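Long-range contacts in ferritin light chain (Trichoplusia ni, PDB 1Z6O), which stores iron in a soluble, non-toxic form as one half of a secreted shell of light and heavy chains, probably promoting nucleation of the ferrihydrite core: residues A1-A9 / L19-V27; K86-R97 / D156-F167. All blocks are in the same frame, centred on the assembly; numbering follows the deposited sequence.

Contact 1 (A1-A9 / L19-V27); sequences ADTCYNDVA and LALPRCNAV
C4 and C24 are joined covalently. Their SG atoms lie 2.0 Å apart in a disulfide with a chi3 of 96°, which ties the first turn of helix 4-11 to the loop that follows it. C4 SG is turned away from the backbone N of its own residue, which brings it to C24 SG. Charged groups make the second set of contacts. D7 faces the loop, and its carboxylate grips R23 at three points. D7 OD2 takes the NH2 of R23 at 2.8 Å, in the guanidinium plane and on the syn side of the carboxylate, with a nearly straight N-H angle of 168°. D7 OD1 accepts the backbone N of R23 at 2.8 Å, nearly along its C-O bond. It also receives a weak bond from R23 NE. The two flat groups are turned well out of each other's plane. This R23 lies in a type I beta turn from L21 to C24, so D7 holds R23 by its backbone N as well as by its guanidinium. The R23 chain bends at chi2 and chi3, and its guanidinium is sandwiched. P22 CG lies over one face and the D2 carboxylate is stacked on the opposite face, the planes 8° apart. D2 OD1 is 3.5 Å from R23 NH2 but well out of the guanidinium plane, so it acts through charge alone. T3 is the N-cap of the helix, its OG1 accepting from N6 N. Apolar packing is slight: V8 CG2 meets L21 CD2 at 3.8 Å. Beyond the two segments, D131 of a second light-chain subunit accepts from the backbone N of both C4 and Y5.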
# COMPACT_ATOMS: atom_id res chain seq x y z
N ALA A 1 29.83 0.82 61.82
CA ALA A 1 29.53 0.90 60.36
C ALA A 1 28.58 2.07 60.06
O ALA A 1 27.39 2.01 60.36
CB ALA A 1 28.91 -0.41 59.88
N ASP A 2 29.13 3.13 59.48
CA ASP A 2 28.32 4.28 59.13
C ASP A 2 27.51 3.99 57.88
O ASP A 2 28.03 3.45 56.91
CB ASP A 2 29.20 5.51 58.90
CG ASP A 2 29.81 6.04 60.18
OD1 ASP A 2 29.04 6.35 61.11
OD2 ASP A 2 31.05 6.15 60.24
N THR A 3 26.23 4.34 57.91
CA THR A 3 25.37 4.13 56.76
C THR A 3 24.58 5.41 56.54
O THR A 3 24.50 6.27 57.43
CB THR A 3 24.36 2.99 56.98
OG1 THR A 3 23.49 3.34 58.06
CG2 THR A 3 25.08 1.68 57.28
N CYS A 4 24.01 5.55 55.36
CA CYS A 4 23.22 6.74 55.06
C CYS A 4 21.98 6.72 55.96
O CYS A 4 21.57 7.76 56.50
CB CYS A 4 22.85 6.74 53.57
SG CYS A 4 21.62 8.00 53.10
N TYR A 5 21.39 5.55 56.16
CA TYR A 5 20.20 5.43 57.00
C TYR A 5 20.48 5.90 58.43
O TYR A 5 19.69 6.62 59.04
CB TYR A 5 19.71 3.98 57.03
CG TYR A 5 18.38 3.79 57.71
CD1 TYR A 5 17.20 4.19 57.09
CD2 TYR A 5 18.29 3.14 58.95
CE1 TYR A 5 15.96 3.96 57.67
CE2 TYR A 5 17.05 2.90 59.55
CZ TYR A 5 15.88 3.31 58.89
OH TYR A 5 14.64 3.06 59.44
N ASN A 6 21.61 5.47 58.98
CA ASN A 6 21.96 5.88 60.34
C ASN A 6 22.22 7.39 60.40
O ASN A 6 21.88 8.04 61.39
CB ASN A 6 23.19 5.13 60.84
CG ASN A 6 23.50 5.45 62.30
OD1 ASN A 6 22.64 5.26 63.18
ND2 ASN A 6 24.70 5.94 62.57
N ASP A 7 22.83 7.96 59.36
CA ASP A 7 23.06 9.41 59.34
C ASP A 7 21.72 10.14 59.37
O ASP A 7 21.56 11.16 60.05
CB ASP A 7 23.81 9.85 58.08
CG ASP A 7 25.30 9.53 58.14
OD1 ASP A 7 25.97 9.70 57.10
OD2 ASP A 7 25.79 9.11 59.21
N VAL A 8 20.75 9.62 58.63
CA VAL A 8 19.43 10.25 58.60
C VAL A 8 18.76 10.17 59.98
O VAL A 8 18.21 11.16 60.46
CB VAL A 8 18.51 9.59 57.54
CG1 VAL A 8 17.07 10.07 57.72
CG2 VAL A 8 19.00 9.96 56.14
N ALA A 9 18.82 9.00 60.60
CA ALA A 9 18.21 8.81 61.93
C ALA A 9 18.80 9.80 62.93
O ALA A 9 18.07 10.40 63.71
CB ALA A 9 18.44 7.37 62.41
N LEU A 19 21.85 18.81 58.71
CA LEU A 19 21.57 17.59 57.97
C LEU A 19 22.76 17.33 57.05
O LEU A 19 22.66 17.45 55.83
CB LEU A 19 20.28 17.77 57.15
CG LEU A 19 19.57 16.49 56.70
CD1 LEU A 19 19.15 15.70 57.92
CD2 LEU A 19 18.35 16.83 55.84
N ALA A 20 23.89 16.95 57.64
CA ALA A 20 25.11 16.70 56.88
C ALA A 20 25.03 15.48 55.95
O ALA A 20 25.39 15.55 54.77
CB ALA A 20 26.29 16.55 57.83
N LEU A 21 24.57 14.36 56.50
CA LEU A 21 24.43 13.10 55.76
C LEU A 21 25.67 12.74 54.94
O LEU A 21 25.58 12.49 53.74
CB LEU A 21 23.21 13.18 54.83
CG LEU A 21 21.89 13.59 55.50
CD1 LEU A 21 20.76 13.51 54.48
CD2 LEU A 21 21.59 12.68 56.69
N PRO A 22 26.84 12.67 55.59
CA PRO A 22 28.07 12.33 54.88
C PRO A 22 28.07 10.99 54.15
O PRO A 22 28.74 10.84 53.14
CB PRO A 22 29.14 12.42 55.97
CG PRO A 22 28.39 12.09 57.22
CD PRO A 22 27.09 12.83 57.04
N ARG A 23 27.32 10.01 54.65
CA ARG A 23 27.28 8.71 53.99
C ARG A 23 26.22 8.59 52.90
O ARG A 23 26.10 7.54 52.26
CB ARG A 23 27.07 7.58 55.01
CG ARG A 23 28.38 6.91 55.44
CD ARG A 23 29.29 7.89 56.16
NE ARG A 23 28.64 8.39 57.37
CZ ARG A 23 29.28 9.02 58.35
NH1 ARG A 23 30.59 9.22 58.29
NH2 ARG A 23 28.60 9.43 59.42
N CYS A 24 25.45 9.64 52.69
CA CYS A 24 24.43 9.59 51.65
C CYS A 24 25.03 10.17 50.37
O CYS A 24 24.77 11.31 50.00
CB CYS A 24 23.20 10.39 52.07
SG CYS A 24 22.43 9.78 53.61
N ASN A 25 25.88 9.38 49.74
CA ASN A 25 26.52 9.79 48.50
C ASN A 25 26.63 8.51 47.70
O ASN A 25 26.15 7.46 48.15
CB ASN A 25 27.89 10.45 48.77
CG ASN A 25 28.87 9.55 49.52
OD1 ASN A 25 29.86 10.03 50.06
ND2 ASN A 25 28.62 8.25 49.53
N ALA A 26 27.24 8.56 46.52
CA ALA A 26 27.32 7.37 45.68
C ALA A 26 28.59 6.55 45.87
O ALA A 26 28.89 5.67 45.07
CB ALA A 26 27.18 7.79 44.20
N VAL A 27 29.34 6.83 46.93
CA VAL A 27 30.59 6.11 47.17
C VAL A 27 30.35 4.72 47.78
O VAL A 27 29.63 4.58 48.77
CB VAL A 27 31.51 6.90 48.15
CG1 VAL A 27 32.77 6.07 48.49
CG2 VAL A 27 31.91 8.25 47.52

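Contact 2 (K86-R97 / D156-F167); sequences KTIDIIKHVTKR and DPEIAQYLEEEF. With CA (calcium ion), chain Z; FE (Fe (III) ion), chain Y.
H93 lays its imidazole flat over the ring of Y162. The centroids are 3.7 Å apart and the planes differ by 9°, a face-to-face stack. Y162 CG stands anti to its backbone N (chi1 169°), which carries the ring across to helix 70-96. There its OH donates to D89 OD1 at 2.6 Å, meeting that oxygen from above the carboxylate plane. At its edge, H93 NE2 donates to the syn lone pair of E158 OE2 at 2.8 Å. Ring and carboxylate are nearly coplanar. These residues join two antiparallel helices of the ferritin four-helix bundle, whose segment axes come within 12.3 Å. E158 OE2 also accepts from R97 NH1. R97 grips D156 end-on, with NH1 to OD1 at 3.0 Å and NH2 to OD2 at 2.9 Å. D156 is the N-cap of helix 157-190, and its OD1 also accepts from I159 N. A leucine in place of R97 would probably leave the buried carboxylates of D156 and E158 without their shared positive mate. A water links E158 OE1 to K96 NZ. At the other end, K86 NZ donates to E166 O at 2.8 Å and sits over the face of F167, a cation-pi contact. I90 CG1 packs on F167 CZ at 3.5 Å. Q161 and E164 bind calcium and E165 binds iron, each together with the same residues of neighbouring light chains.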
# COMPACT_ATOMS: atom_id res chain seq x y z
N LYS A 86 35.23 10.70 24.86
CA LYS A 86 35.68 9.90 26.00
C LYS A 86 35.98 10.77 27.21
O LYS A 86 35.82 10.34 28.35
CB LYS A 86 36.93 9.09 25.65
CG LYS A 86 36.68 7.92 24.69
CD LYS A 86 35.69 6.92 25.28
CE LYS A 86 35.46 5.74 24.33
NZ LYS A 86 34.44 4.76 24.82
N THR A 87 36.46 11.99 26.97
CA THR A 87 36.75 12.90 28.07
C THR A 87 35.47 13.12 28.88
O THR A 87 35.46 13.02 30.11
CB THR A 87 37.24 14.28 27.56
OG1 THR A 87 38.48 14.12 26.86
CG2 THR A 87 37.46 15.25 28.72
N ILE A 88 34.38 13.41 28.18
CA ILE A 88 33.11 13.66 28.86
C ILE A 88 32.59 12.39 29.53
O ILE A 88 32.08 12.44 30.66
CB ILE A 88 32.08 14.23 27.87
CG1 ILE A 88 32.51 15.65 27.45
CG2 ILE A 88 30.68 14.28 28.51
CD1 ILE A 88 31.72 16.22 26.28
N ASP A 89 32.73 11.26 28.86
CA ASP A 89 32.29 9.99 29.43
C ASP A 89 33.04 9.67 30.73
O ASP A 89 32.43 9.21 31.70
CB ASP A 89 32.50 8.85 28.43
CG ASP A 89 31.82 7.56 28.88
OD1 ASP A 89 32.52 6.60 29.28
OD2 ASP A 89 30.57 7.51 28.86
N ILE A 90 34.35 9.88 30.75
CA ILE A 90 35.12 9.59 31.97
C ILE A 90 34.72 10.54 33.10
O ILE A 90 34.59 10.12 34.25
CB ILE A 90 36.64 9.70 31.71
CG1 ILE A 90 37.07 8.60 30.72
CG2 ILE A 90 37.42 9.53 33.04
CD1 ILE A 90 38.44 8.88 30.07
N ILE A 91 34.53 11.82 32.78
CA ILE A 91 34.11 12.78 33.79
C ILE A 91 32.78 12.32 34.40
O ILE A 91 32.59 12.37 35.62
CB ILE A 91 33.93 14.20 33.18
CG1 ILE A 91 35.31 14.80 32.86
CG2 ILE A 91 33.14 15.11 34.15
CD1 ILE A 91 35.23 16.08 32.00
N LYS A 92 31.87 11.86 33.56
CA LYS A 92 30.59 11.37 34.06
C LYS A 92 30.76 10.11 34.91
O LYS A 92 30.03 9.92 35.88
CB LYS A 92 29.61 11.10 32.91
CG LYS A 92 29.10 12.39 32.23
CD LYS A 92 28.20 12.08 31.04
CE LYS A 92 27.59 13.36 30.47
NZ LYS A 92 26.79 13.09 29.23
N HIS A 93 31.72 9.26 34.56
CA HIS A 93 31.93 8.05 35.35
C HIS A 93 32.51 8.39 36.73
O HIS A 93 32.13 7.79 37.74
CB HIS A 93 32.88 7.07 34.64
CG HIS A 93 32.73 5.66 35.13
ND1 HIS A 93 31.80 4.79 34.59
CD2 HIS A 93 33.31 5.00 36.16
CE1 HIS A 93 31.82 3.66 35.28
NE2 HIS A 93 32.72 3.76 36.23
N VAL A 94 33.43 9.34 36.76
CA VAL A 94 34.04 9.81 38.00
C VAL A 94 32.93 10.29 38.96
O VAL A 94 32.91 9.94 40.15
CB VAL A 94 35.03 10.99 37.71
CG1 VAL A 94 35.35 11.77 38.99
CG2 VAL A 94 36.33 10.43 37.09
N THR A 95 31.99 11.07 38.44
CA THR A 95 30.91 11.57 39.29
C THR A 95 29.87 10.49 39.59
O THR A 95 29.25 10.51 40.65
CB THR A 95 30.21 12.80 38.68
OG1 THR A 95 29.68 12.47 37.39
CG2 THR A 95 31.20 13.95 38.55
N LYS A 96 29.68 9.55 38.67
CA LYS A 96 28.74 8.46 38.92
C LYS A 96 29.19 7.67 40.16
O LYS A 96 28.36 7.22 40.96
CB LYS A 96 28.68 7.51 37.72
CG LYS A 96 27.81 6.27 37.99
CD LYS A 96 27.41 5.52 36.71
CE LYS A 96 28.60 4.89 36.04
NZ LYS A 96 28.18 4.16 34.80
N ARG A 97 30.51 7.51 40.32
CA ARG A 97 31.06 6.76 41.45
C ARG A 97 31.22 7.61 42.72
O ARG A 97 31.88 7.19 43.67
CB ARG A 97 32.39 6.09 41.06
CG ARG A 97 32.24 4.99 39.98
CD ARG A 97 31.31 3.84 40.44
NE ARG A 97 31.73 3.28 41.73
CZ ARG A 97 32.71 2.39 41.89
NH1 ARG A 97 33.38 1.91 40.84
NH2 ARG A 97 33.03 1.97 43.11
N ASP A 156 38.17 -3.07 42.84
CA ASP A 156 37.03 -2.40 42.21
C ASP A 156 36.79 -2.93 40.80
O ASP A 156 37.30 -2.40 39.81
CB ASP A 156 37.24 -0.89 42.18
CG ASP A 156 35.93 -0.15 42.02
OD1 ASP A 156 35.22 -0.42 41.03
OD2 ASP A 156 35.60 0.68 42.89
N PRO A 157 36.01 -4.00 40.70
CA PRO A 157 35.72 -4.59 39.39
C PRO A 157 34.77 -3.75 38.54
O PRO A 157 34.62 -4.01 37.35
CB PRO A 157 35.16 -5.97 39.74
CG PRO A 157 34.50 -5.76 41.07
CD PRO A 157 35.45 -4.82 41.80
N GLU A 158 34.14 -2.74 39.14
CA GLU A 158 33.26 -1.87 38.37
C GLU A 158 34.15 -1.03 37.45
O GLU A 158 33.88 -0.89 36.26
CB GLU A 158 32.42 -0.97 39.28
CG GLU A 158 31.24 -0.27 38.56
CD GLU A 158 31.66 0.92 37.69
OE1 GLU A 158 31.01 1.13 36.63
OE2 GLU A 158 32.60 1.67 38.06
N ILE A 159 35.22 -0.47 38.01
CA ILE A 159 36.17 0.30 37.20
C ILE A 159 36.84 -0.63 36.18
O ILE A 159 37.03 -0.26 35.02
CB ILE A 159 37.28 0.95 38.07
CG1 ILE A 159 36.68 2.02 38.99
CG2 ILE A 159 38.37 1.55 37.16
CD1 ILE A 159 35.93 3.15 38.24
N ALA A 160 37.19 -1.84 36.61
CA ALA A 160 37.83 -2.78 35.69
C ALA A 160 36.93 -3.11 34.48
O ALA A 160 37.39 -3.07 33.33
CB ALA A 160 38.20 -4.08 36.43
N GLN A 161 35.66 -3.42 34.73
CA GLN A 161 34.74 -3.76 33.64
C GLN A 161 34.47 -2.53 32.76
O GLN A 161 34.34 -2.66 31.54
CB GLN A 161 33.42 -4.30 34.22
CG GLN A 161 32.28 -4.42 33.18
CD GLN A 161 32.36 -5.63 32.24
OE1 GLN A 161 33.42 -6.26 32.05
NE2 GLN A 161 31.23 -5.94 31.62
N TYR A 162 34.39 -1.35 33.37
CA TYR A 162 34.19 -0.12 32.61
C TYR A 162 35.36 0.07 31.62
O TYR A 162 35.16 0.34 30.44
CB TYR A 162 34.11 1.09 33.56
CG TYR A 162 34.16 2.44 32.88
CD1 TYR A 162 33.19 2.82 31.94
CD2 TYR A 162 35.15 3.37 33.21
CE1 TYR A 162 33.22 4.09 31.34
CE2 TYR A 162 35.18 4.64 32.63
CZ TYR A 162 34.22 4.99 31.70
OH TYR A 162 34.27 6.24 31.13
N LEU A 163 36.59 -0.10 32.11
CA LEU A 163 37.76 0.04 31.24
C LEU A 163 37.76 -1.05 30.16
O LEU A 163 38.05 -0.77 29.00
CB LEU A 163 39.06 -0.04 32.05
CG LEU A 163 39.31 1.14 33.00
CD1 LEU A 163 40.48 0.82 33.93
CD2 LEU A 163 39.58 2.41 32.18
N GLU A 164 37.45 -2.28 30.55
CA GLU A 164 37.43 -3.39 29.60
C GLU A 164 36.46 -3.14 28.45
O GLU A 164 36.80 -3.31 27.29
CB GLU A 164 37.04 -4.70 30.31
CG GLU A 164 38.16 -5.24 31.22
CD GLU A 164 37.72 -6.37 32.14
OE1 GLU A 164 36.59 -6.89 32.00
OE2 GLU A 164 38.52 -6.75 33.02
N GLU A 165 35.25 -2.72 28.80
CA GLU A 165 34.19 -2.49 27.82
C GLU A 165 34.31 -1.22 26.98
O GLU A 165 34.10 -1.24 25.77
CB GLU A 165 32.84 -2.44 28.53
CG GLU A 165 32.40 -3.75 29.18
CD GLU A 165 31.83 -4.72 28.16
OE1 GLU A 165 31.32 -4.23 27.13
OE2 GLU A 165 31.88 -5.94 28.39
N GLU A 166 34.65 -0.11 27.62
CA GLU A 166 34.68 1.16 26.92
C GLU A 166 36.01 1.61 26.34
O GLU A 166 36.04 2.52 25.52
CB GLU A 166 34.16 2.26 27.86
CG GLU A 166 32.76 2.00 28.37
CD GLU A 166 31.76 1.84 27.24
OE1 GLU A 166 31.71 2.74 26.37
OE2 GLU A 166 31.02 0.83 27.23
N PHE A 167 37.11 1.00 26.77
CA PHE A 167 38.41 1.42 26.28
C PHE A 167 39.29 0.32 25.71
O PHE A 167 39.72 0.37 24.56
CB PHE A 167 39.20 2.12 27.40
CG PHE A 167 38.55 3.38 27.89
CD1 PHE A 167 37.53 3.34 28.85
CD2 PHE A 167 38.90 4.61 27.33
CE1 PHE A 167 36.86 4.51 29.23
CE2 PHE A 167 38.23 5.78 27.70
CZ PHE A 167 37.21 5.73 28.66
CA CA Z . 34.87 -8.29 31.62
FE FE Y . 30.34 -7.21 27.48
O HOH W 1 28.70 1.28 35.53

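How the contacts relate
Contact 2 lies in the bundle core, its centre about 11 Å from the centre of the chain. Contact 1 sits about 34 Å from that centre, in the N-terminal extension, and is only partly buried. They share no helix: contact 1 pairs helix 4-11 with a loop, while contact 2 joins helices 70-96 and 157-190. Both use an arginine held by two acidic residues, but in contact 1 a disulfide ties helix 4-11 to the loop after it, and in contact 2 a stacked histidine and tyrosine lie beside the charged network. The two touch where A26 CB packs on K96 O at 3.5 Å. Both also meet a second light-chain subunit, contact 2 through shared metal ions.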